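Local coordinates for glycoside hydrolase family protein (Novosphingobium sp. PP1Y, PDB 6Q2F) that probably cleaves terminal alpha-L-rhamnose from glycosides by hydrolysis, as an alpha-L-rhamnosidase of a glycoside hydrolase family, at residues G178-L183 / A386-S391; A428-K431 / H437-V440; E705-A708 / P713-D716; V753-V758 / T791-G796. One frame throughout, in Å; residues are numbered along the deposited sequence.

Contact 1: residues G178-L183 / A386-S391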
# COMPACT_ATOMS: atom_id res chain seq x y z
N GLY A 178 1.85 -20.00 17.41
CA GLY A 178 0.88 -20.18 16.36
C GLY A 178 -0.20 -19.12 16.43
O GLY A 178 -0.10 -18.17 17.22
N PRO A 179 -1.26 -19.26 15.62
CA PRO A 179 -2.21 -18.15 15.45
C PRO A 179 -3.37 -18.15 16.43
O PRO A 179 -4.04 -17.12 16.60
CB PRO A 179 -2.72 -18.35 14.01
CG PRO A 179 -2.65 -19.84 13.81
CD PRO A 179 -1.41 -20.28 14.57
N PHE A 180 -3.70 -19.30 17.00
CA PHE A 180 -4.84 -19.38 17.88
C PHE A 180 -4.82 -20.61 18.76
O PHE A 180 -4.65 -21.69 18.27
CB PHE A 180 -6.05 -19.41 17.00
CG PHE A 180 -7.33 -19.53 17.72
CD1 PHE A 180 -7.83 -20.75 18.03
CD2 PHE A 180 -8.05 -18.42 18.03
CE1 PHE A 180 -9.02 -20.87 18.67
CE2 PHE A 180 -9.24 -18.51 18.69
CZ PHE A 180 -9.73 -19.74 19.00
N GLN A 181 -5.00 -20.43 20.06
CA GLN A 181 -5.04 -21.54 20.99
C GLN A 181 -3.91 -22.53 20.78
O GLN A 181 -2.77 -22.21 20.93
CB GLN A 181 -6.42 -22.18 21.09
CG GLN A 181 -7.49 -21.31 21.70
CD GLN A 181 -7.35 -21.14 23.19
OE1 GLN A 181 -6.34 -20.74 23.66
NE2 GLN A 181 -8.36 -21.49 23.91
N THR A 182 -4.28 -23.75 20.46
CA THR A 182 -3.33 -24.82 20.22
C THR A 182 -2.80 -24.93 18.80
O THR A 182 -1.97 -25.75 18.57
CB THR A 182 -3.95 -26.19 20.54
OG1 THR A 182 -5.19 -26.32 19.89
CG2 THR A 182 -4.18 -26.34 21.97
N LEU A 183 -3.28 -24.13 17.87
CA LEU A 183 -2.87 -24.25 16.48
C LEU A 183 -1.39 -23.94 16.30
O LEU A 183 -0.85 -23.01 16.89
CB LEU A 183 -3.71 -23.31 15.60
CG LEU A 183 -5.19 -23.67 15.51
CD1 LEU A 183 -5.87 -22.80 14.47
CD2 LEU A 183 -5.34 -25.16 15.17
N ALA A 386 -12.32 -10.42 17.60
CA ALA A 386 -11.25 -10.33 18.59
C ALA A 386 -9.89 -10.13 17.95
O ALA A 386 -8.89 -10.06 18.67
CB ALA A 386 -11.22 -11.59 19.46
N GLY A 387 -9.82 -10.05 16.63
CA GLY A 387 -8.56 -9.76 15.97
C GLY A 387 -7.69 -10.96 15.66
O GLY A 387 -6.52 -10.77 15.30
N PHE A 388 -8.20 -12.18 15.79
CA PHE A 388 -7.41 -13.33 15.39
C PHE A 388 -7.35 -13.47 13.87
O PHE A 388 -6.43 -14.13 13.37
CB PHE A 388 -7.98 -14.61 15.99
CG PHE A 388 -7.77 -14.73 17.47
CD1 PHE A 388 -6.50 -14.99 17.98
CD2 PHE A 388 -8.82 -14.59 18.35
CE1 PHE A 388 -6.30 -15.09 19.34
CE2 PHE A 388 -8.63 -14.70 19.71
CZ PHE A 388 -7.37 -14.95 20.21
N VAL A 389 -8.29 -12.88 13.15
CA VAL A 389 -8.31 -12.91 11.69
C VAL A 389 -9.11 -11.70 11.22
O VAL A 389 -10.08 -11.30 11.87
CB VAL A 389 -8.92 -14.23 11.15
CG1 VAL A 389 -10.33 -14.44 11.72
CG2 VAL A 389 -8.94 -14.22 9.62
N MSE A 390 -8.71 -11.14 10.09
CA MSE A 390 -9.28 -9.88 9.63
C MSE A 390 -10.65 -10.04 8.98
O MSE A 390 -10.94 -11.06 8.35
CB MSE A 390 -8.32 -9.20 8.64
CG MSE A 390 -7.09 -8.61 9.32
SE MSE A 390 -7.57 -7.38 10.73
CE MSE A 390 -7.43 -8.58 12.29
N SER A 391 -11.50 -9.04 9.15
CA SER A 391 -12.67 -8.88 8.30
C SER A 391 -12.49 -7.58 7.54
O SER A 391 -11.87 -6.63 8.03
CB SER A 391 -13.98 -8.88 9.11
OG SER A 391 -14.14 -10.10 9.80
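F180 sets the edge of its ring over one face of F388. CD2 of F180 stands 3.6 Å above the plane of the F388 ring, over its centre. The nearest carbons are F180 CD2 and F388 CG, 3.7 Å apart. CE2 of F180 follows along the same face, 4.0 Å from F388 CE2. The two ring centroids are 4.9 Å apart and the planes meet at 80°, so this is a T-shaped stack. P179 adds its carbonyl: P179 O lies 3.5 Å from F388 CD1 and comes in obliquely. No hydrogen bond links the two segments.

F180 holds CG anti to its own N (chi1 178°), which points the ring at F388. The residue also opens a type II' turn, from F180 to L183. The turn is closed by the bond from L183 N to F180 O, 2.8 Å long. On the other segment, G387 ends helix 382-385 in a Schellman motif with positive phi. F388 comes directly after it, where the chain leaves the helix.

Both phenylalanines are buried. F388 also touches K152 and W155 of strand 151-160, and F180 rests on P315. The arrangement is an edge-to-face aromatic pair that joins a beta turn to the Schellman end of a short helix, beside the antiparallel sheet that holds strand 151-160.

Contact 2: residues A428-K431 / H437-V440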
# COMPACT_ATOMS: atom_id res chain seq x y z
N ALA A 428 -13.33 -19.00 47.39
CA ALA A 428 -14.60 -19.51 47.89
C ALA A 428 -15.68 -19.04 46.92
O ALA A 428 -16.09 -17.88 46.94
CB ALA A 428 -14.87 -19.02 49.31
N ALA A 429 -16.13 -19.95 46.05
CA ALA A 429 -17.10 -19.63 45.03
C ALA A 429 -18.43 -19.26 45.68
O ALA A 429 -19.08 -20.13 46.27
CB ALA A 429 -17.28 -20.80 44.06
N PRO A 430 -18.86 -18.00 45.60
CA PRO A 430 -20.12 -17.62 46.25
C PRO A 430 -21.30 -18.41 45.70
O PRO A 430 -21.31 -18.85 44.54
CB PRO A 430 -20.25 -16.12 45.95
CG PRO A 430 -19.23 -15.80 44.94
CD PRO A 430 -18.16 -16.84 45.03
N LYS A 431 -22.28 -18.63 46.57
CA LYS A 431 -23.49 -19.34 46.20
C LYS A 431 -24.25 -18.60 45.11
O LYS A 431 -24.24 -17.37 45.03
CB LYS A 431 -24.38 -19.52 47.43
CG LYS A 431 -25.09 -20.85 47.55
CD LYS A 431 -25.70 -21.02 48.95
CE LYS A 431 -26.53 -22.29 49.06
NZ LYS A 431 -27.81 -22.21 48.30
N HIS A 437 -24.20 -22.00 37.39
CA HIS A 437 -22.88 -22.36 37.92
C HIS A 437 -21.84 -21.31 37.55
O HIS A 437 -22.12 -20.34 36.83
CB HIS A 437 -22.45 -23.75 37.43
CG HIS A 437 -22.18 -23.84 35.96
ND1 HIS A 437 -23.17 -24.06 35.03
CD2 HIS A 437 -21.02 -23.78 35.26
CE1 HIS A 437 -22.64 -24.11 33.82
NE2 HIS A 437 -21.33 -23.95 33.94
N TRP A 438 -20.64 -21.49 38.08
CA TRP A 438 -19.53 -20.58 37.85
C TRP A 438 -18.70 -21.02 36.65
O TRP A 438 -18.49 -22.22 36.42
CB TRP A 438 -18.63 -20.48 39.08
CG TRP A 438 -19.16 -19.58 40.15
CD1 TRP A 438 -19.76 -19.95 41.32
CD2 TRP A 438 -19.14 -18.15 40.14
NE1 TRP A 438 -20.11 -18.83 42.05
CE2 TRP A 438 -19.74 -17.71 41.34
CE3 TRP A 438 -18.67 -17.19 39.24
CZ2 TRP A 438 -19.89 -16.37 41.66
CZ3 TRP A 438 -18.82 -15.85 39.56
CH2 TRP A 438 -19.42 -15.45 40.76
N ARG A 439 -18.16 -20.05 35.96
CA ARG A 439 -17.26 -20.30 34.89
C ARG A 439 -16.02 -19.52 35.22
O ARG A 439 -16.09 -18.37 35.49
CB ARG A 439 -17.84 -19.82 33.60
CG ARG A 439 -17.19 -20.40 32.39
CD ARG A 439 -18.27 -20.49 31.36
NE ARG A 439 -17.75 -20.46 30.03
CZ ARG A 439 -18.50 -20.20 28.97
NH1 ARG A 439 -19.79 -19.96 29.10
NH2 ARG A 439 -17.95 -20.21 27.77
N VAL A 440 -14.90 -20.19 35.18
CA VAL A 440 -13.65 -19.57 35.47
C VAL A 440 -12.81 -19.58 34.22
O VAL A 440 -12.54 -20.60 33.66
CB VAL A 440 -12.92 -20.27 36.60
CG1 VAL A 440 -11.67 -19.53 36.98
CG2 VAL A 440 -13.84 -20.41 37.78
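W438 NE1 donates to P430 O over 2.8 Å, and the bond is almost straight, with an N-H...O angle of 178°. The oxygen sits in the plane of the indole, at its edge. The donor in turn lies in the carbonyl plane of P430, with a C=O...N angle of 147°. This bond helps set the rotation of the indole.

Beside it P430 CG comes up obliquely at the CZ2 corner of W438, 3.4 Å from that atom, and the two side chains cross at about a right angle. A429 closes the other end of the contact: its CB is 3.8 Å from W438 CD1. The two segments are near neighbours in the chain, but their strands belong to different antiparallel sheets. The short, weakly bonded strand 428-429 pairs with 164-165, while strand 436-447 runs between 151-160 and 206-217. The tryptophan side chain bridges them.

W438 has CG anti to its carbonyl carbon (chi1 -80°), and this brings the indole across to P430. A leucine in its place would probably leave P430 O without its donor and open a gap against the proline ring. W427 meets W438 edge-to-face, and P215 and L160 also touch the indole.

Contact 3: residues E705-A708 / P713-D716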
# COMPACT_ATOMS: atom_id res chain seq x y z
N GLU A 705 21.20 -2.58 -17.21
CA GLU A 705 20.10 -2.38 -18.14
C GLU A 705 20.65 -1.95 -19.50
O GLU A 705 21.65 -1.25 -19.59
CB GLU A 705 19.12 -1.33 -17.58
CG GLU A 705 17.86 -1.03 -18.43
CD GLU A 705 17.01 -2.26 -18.74
OE1 GLU A 705 17.39 -3.06 -19.63
OE2 GLU A 705 15.94 -2.44 -18.11
N SER A 706 20.00 -2.41 -20.58
CA SER A 706 20.53 -2.16 -21.92
C SER A 706 20.60 -0.67 -22.22
O SER A 706 21.58 -0.18 -22.78
CB SER A 706 19.69 -2.89 -22.97
OG SER A 706 18.31 -2.72 -22.73
N TRP A 707 19.58 0.09 -21.81
CA TRP A 707 19.55 1.53 -22.02
C TRP A 707 20.06 2.31 -20.81
O TRP A 707 19.79 3.51 -20.69
CB TRP A 707 18.14 1.98 -22.39
CG TRP A 707 17.06 1.42 -21.49
CD1 TRP A 707 16.46 0.19 -21.60
CD2 TRP A 707 16.44 2.07 -20.38
NE1 TRP A 707 15.52 0.04 -20.60
CE2 TRP A 707 15.48 1.18 -19.84
CE3 TRP A 707 16.60 3.33 -19.78
CZ2 TRP A 707 14.68 1.50 -18.73
CZ3 TRP A 707 15.81 3.65 -18.69
CH2 TRP A 707 14.86 2.73 -18.17
N ALA A 708 20.81 1.64 -19.92
CA ALA A 708 21.17 2.26 -18.65
C ALA A 708 22.00 3.52 -18.84
O ALA A 708 21.82 4.51 -18.12
CB ALA A 708 21.94 1.27 -17.78
N PRO A 713 17.85 11.30 -19.25
CA PRO A 713 16.66 12.10 -19.58
C PRO A 713 15.40 11.59 -18.92
O PRO A 713 14.58 12.39 -18.48
CB PRO A 713 16.58 12.00 -21.11
CG PRO A 713 18.00 11.73 -21.54
CD PRO A 713 18.51 10.79 -20.46
N TRP A 714 15.24 10.26 -18.82
CA TRP A 714 14.10 9.68 -18.10
C TRP A 714 14.12 10.08 -16.63
O TRP A 714 13.11 10.54 -16.09
CB TRP A 714 14.13 8.15 -18.28
CG TRP A 714 13.25 7.28 -17.37
CD1 TRP A 714 13.68 6.27 -16.55
CD2 TRP A 714 11.82 7.34 -17.21
NE1 TRP A 714 12.62 5.69 -15.90
CE2 TRP A 714 11.46 6.32 -16.29
CE3 TRP A 714 10.80 8.14 -17.75
CZ2 TRP A 714 10.14 6.09 -15.89
CZ3 TRP A 714 9.48 7.91 -17.35
CH2 TRP A 714 9.17 6.90 -16.43
N VAL A 715 15.27 9.95 -15.97
CA VAL A 715 15.35 10.34 -14.56
C VAL A 715 15.12 11.84 -14.41
O VAL A 715 14.49 12.30 -13.45
CB VAL A 715 16.69 9.88 -13.96
CG1 VAL A 715 16.81 10.30 -12.50
CG2 VAL A 715 16.83 8.34 -14.08
N ASP A 716 15.62 12.64 -15.38
CA ASP A 716 15.38 14.08 -15.34
C ASP A 716 13.89 14.39 -15.44
O ASP A 716 13.40 15.33 -14.82
CB ASP A 716 16.12 14.77 -16.49
CG ASP A 716 17.60 14.99 -16.20
OD1 ASP A 716 18.02 15.02 -15.04
OD2 ASP A 716 18.34 15.20 -17.18
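W707 reaches W714 with the edge of its six-membered ring. CZ3 of W707 is 4.0 Å from W714 CD1, and CH2 of W707 is 4.1 Å from the same atom. The pair is an offset edge-to-face stack, with the six-membered ring of W707 turned to the five-membered ring of W714. Their centroids are 5.8 Å apart and the planes meet at 73°.

W707 has CG between its backbone N and carbonyl carbon (chi1 48°), a crowded position. This folds the indole back beside E705, whose CG lies 3.4 Å above one face of the W707 ring, toward the rim. W714 instead holds CG anti to its N (chi1 166°), which turns the face of its five-membered ring to the edge of W707.

E705 OE1 accepts a bond of 2.9 Å from S706 N through its anti lone pair. This holds the carboxylate to the type I turn from E705 to A708. The turn and helix 712-726 follow the (beta/alpha)8 barrel and pack on its helix 657-670, where both indoles touch P657.

W707 NE1 is satisfied by F655 O and E705 OE1 by S706 N. With no hydrogen bond across the segments, the contact rests on van der Waals and ring-edge contact.

Contact 4: residues V753-V758 / T791-G796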
# COMPACT_ATOMS: atom_id res chain seq x y z
N VAL A 753 -12.93 4.71 -4.47
CA VAL A 753 -13.87 5.61 -3.83
C VAL A 753 -14.81 6.17 -4.91
O VAL A 753 -14.36 6.73 -5.92
CB VAL A 753 -13.12 6.71 -3.04
CG1 VAL A 753 -12.30 7.65 -3.97
CG2 VAL A 753 -14.08 7.49 -2.15
N ALA A 754 -16.11 5.92 -4.77
CA ALA A 754 -17.07 6.34 -5.79
C ALA A 754 -17.68 7.70 -5.49
O ALA A 754 -18.49 8.18 -6.27
CB ALA A 754 -18.19 5.30 -5.94
N ASP A 755 -17.21 8.32 -4.42
CA ASP A 755 -17.87 9.35 -3.64
C ASP A 755 -17.22 10.72 -3.77
O ASP A 755 -17.81 11.72 -3.34
CB ASP A 755 -17.84 8.93 -2.14
CG ASP A 755 -19.19 8.87 -1.53
OD1 ASP A 755 -20.15 9.13 -2.28
OD2 ASP A 755 -19.33 8.58 -0.33
N ALA A 756 -16.01 10.75 -4.28
CA ALA A 756 -15.06 11.84 -4.26
C ALA A 756 -15.35 12.84 -5.37
O ALA A 756 -15.94 12.50 -6.39
CB ALA A 756 -13.64 11.28 -4.40
N PRO A 757 -14.92 14.08 -5.20
CA PRO A 757 -15.09 15.06 -6.28
C PRO A 757 -14.17 14.75 -7.46
O PRO A 757 -13.19 14.01 -7.35
CB PRO A 757 -14.72 16.38 -5.61
CG PRO A 757 -13.76 15.98 -4.51
CD PRO A 757 -14.23 14.64 -4.02
N VAL A 758 -14.50 15.33 -8.61
CA VAL A 758 -13.69 15.20 -9.81
C VAL A 758 -13.04 16.53 -10.19
O VAL A 758 -11.84 16.59 -10.47
CB VAL A 758 -14.53 14.66 -10.99
CG1 VAL A 758 -13.71 14.69 -12.28
CG2 VAL A 758 -14.98 13.23 -10.69
N THR A 791 -14.82 22.17 3.00
CA THR A 791 -15.82 21.32 3.64
C THR A 791 -15.21 19.98 4.03
O THR A 791 -14.19 19.55 3.48
CB THR A 791 -17.02 21.08 2.73
OG1 THR A 791 -18.02 20.36 3.45
CG2 THR A 791 -16.59 20.24 1.54
N ILE A 792 -15.86 19.34 4.99
CA ILE A 792 -15.64 17.94 5.32
C ILE A 792 -16.73 17.15 4.63
O ILE A 792 -17.90 17.55 4.66
CB ILE A 792 -15.69 17.70 6.85
CG1 ILE A 792 -14.45 18.27 7.53
CG2 ILE A 792 -15.84 16.21 7.16
CD1 ILE A 792 -14.57 18.34 9.06
N TYR A 793 -16.36 16.05 4.00
CA TYR A 793 -17.34 15.14 3.41
C TYR A 793 -17.40 13.87 4.24
O TYR A 793 -16.36 13.30 4.58
CB TYR A 793 -16.96 14.83 1.96
CG TYR A 793 -17.93 13.88 1.32
CD1 TYR A 793 -19.13 14.34 0.81
CD2 TYR A 793 -17.64 12.52 1.23
CE1 TYR A 793 -20.03 13.47 0.22
CE2 TYR A 793 -18.53 11.64 0.64
CZ TYR A 793 -19.74 12.12 0.14
OH TYR A 793 -20.64 11.26 -0.43
N LEU A 794 -18.62 13.42 4.57
CA LEU A 794 -18.78 12.21 5.37
C LEU A 794 -18.91 11.03 4.41
O LEU A 794 -19.98 10.80 3.85
CB LEU A 794 -19.98 12.31 6.30
CG LEU A 794 -19.92 13.49 7.27
CD1 LEU A 794 -21.12 13.44 8.17
CD2 LEU A 794 -18.64 13.47 8.09
N GLY A 795 -17.82 10.29 4.24
CA GLY A 795 -17.83 9.15 3.34
C GLY A 795 -17.36 7.89 4.05
O GLY A 795 -17.41 7.82 5.28
N GLY A 796 -16.89 6.91 3.28
CA GLY A 796 -16.32 5.72 3.88
C GLY A 796 -17.31 5.02 4.78
O GLY A 796 -18.45 4.75 4.39
O HOH W 1 -20.25 12.74 -3.31
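Strand 788-794 runs parallel to 734-737 and 818-820 in a mixed sheet, and near its end Y793 meets D755 from the loop before strand 762-765. The carboxylate of D755 comes to the hydroxyl end of the tyrosine. OD1 of D755 is 2.9 Å from Y793 OH, and OD2 of D755 is 3.0 Å from that same OH. OD2 also lies at the ring edge, in plane, 3.3 Å from Y793 CE2. The carboxylate stands nearly upright to the ring, with planes 88° apart.

Y793 has CG anti to its N (chi1 179°), which extends the ring from the strand toward the loop. Its OH is hydrogen-bonded to Q866 NE2, which also bonds to L794 O. A water donates to D755 O over 2.6 Å and makes a weak contact with Y793 OH. G795 lies alongside, its CA 4.0 Å from D755 OD2.

An alanine at D755 would probably leave Y793 OH without its carboxylate neighbour and open a gap beside G795. I868 and V734 touch the tyrosine too. The parallel strands run in the order 762-765, 734-737, 788-794, 818-820, 860-863, consistent with a flavodoxin-like alpha/beta domain, here with a loop anchored to a central strand.

In the fold
The four contacts follow one another along the chain; none nests or crosses. Contact 1 closes the longest loop, which takes in strands of several antiparallel sheets. It ties the loop before strand 206-217 to the loop after helix 382-385. Contact 2 then ties two antiparallel sheets through nearby segments, about 29 Å away between centres, at the outer end of the same region. Contact 3 lies on the other side of the chain's centre. It ties a turn to helix 712-726, just after the (beta/alpha)8 barrel that begins with strand 56-62. Contact 4 closes a loop of 32 residues within the following alpha/beta region. Contacts 2 and 3 are farthest apart, about 75 Å between centres.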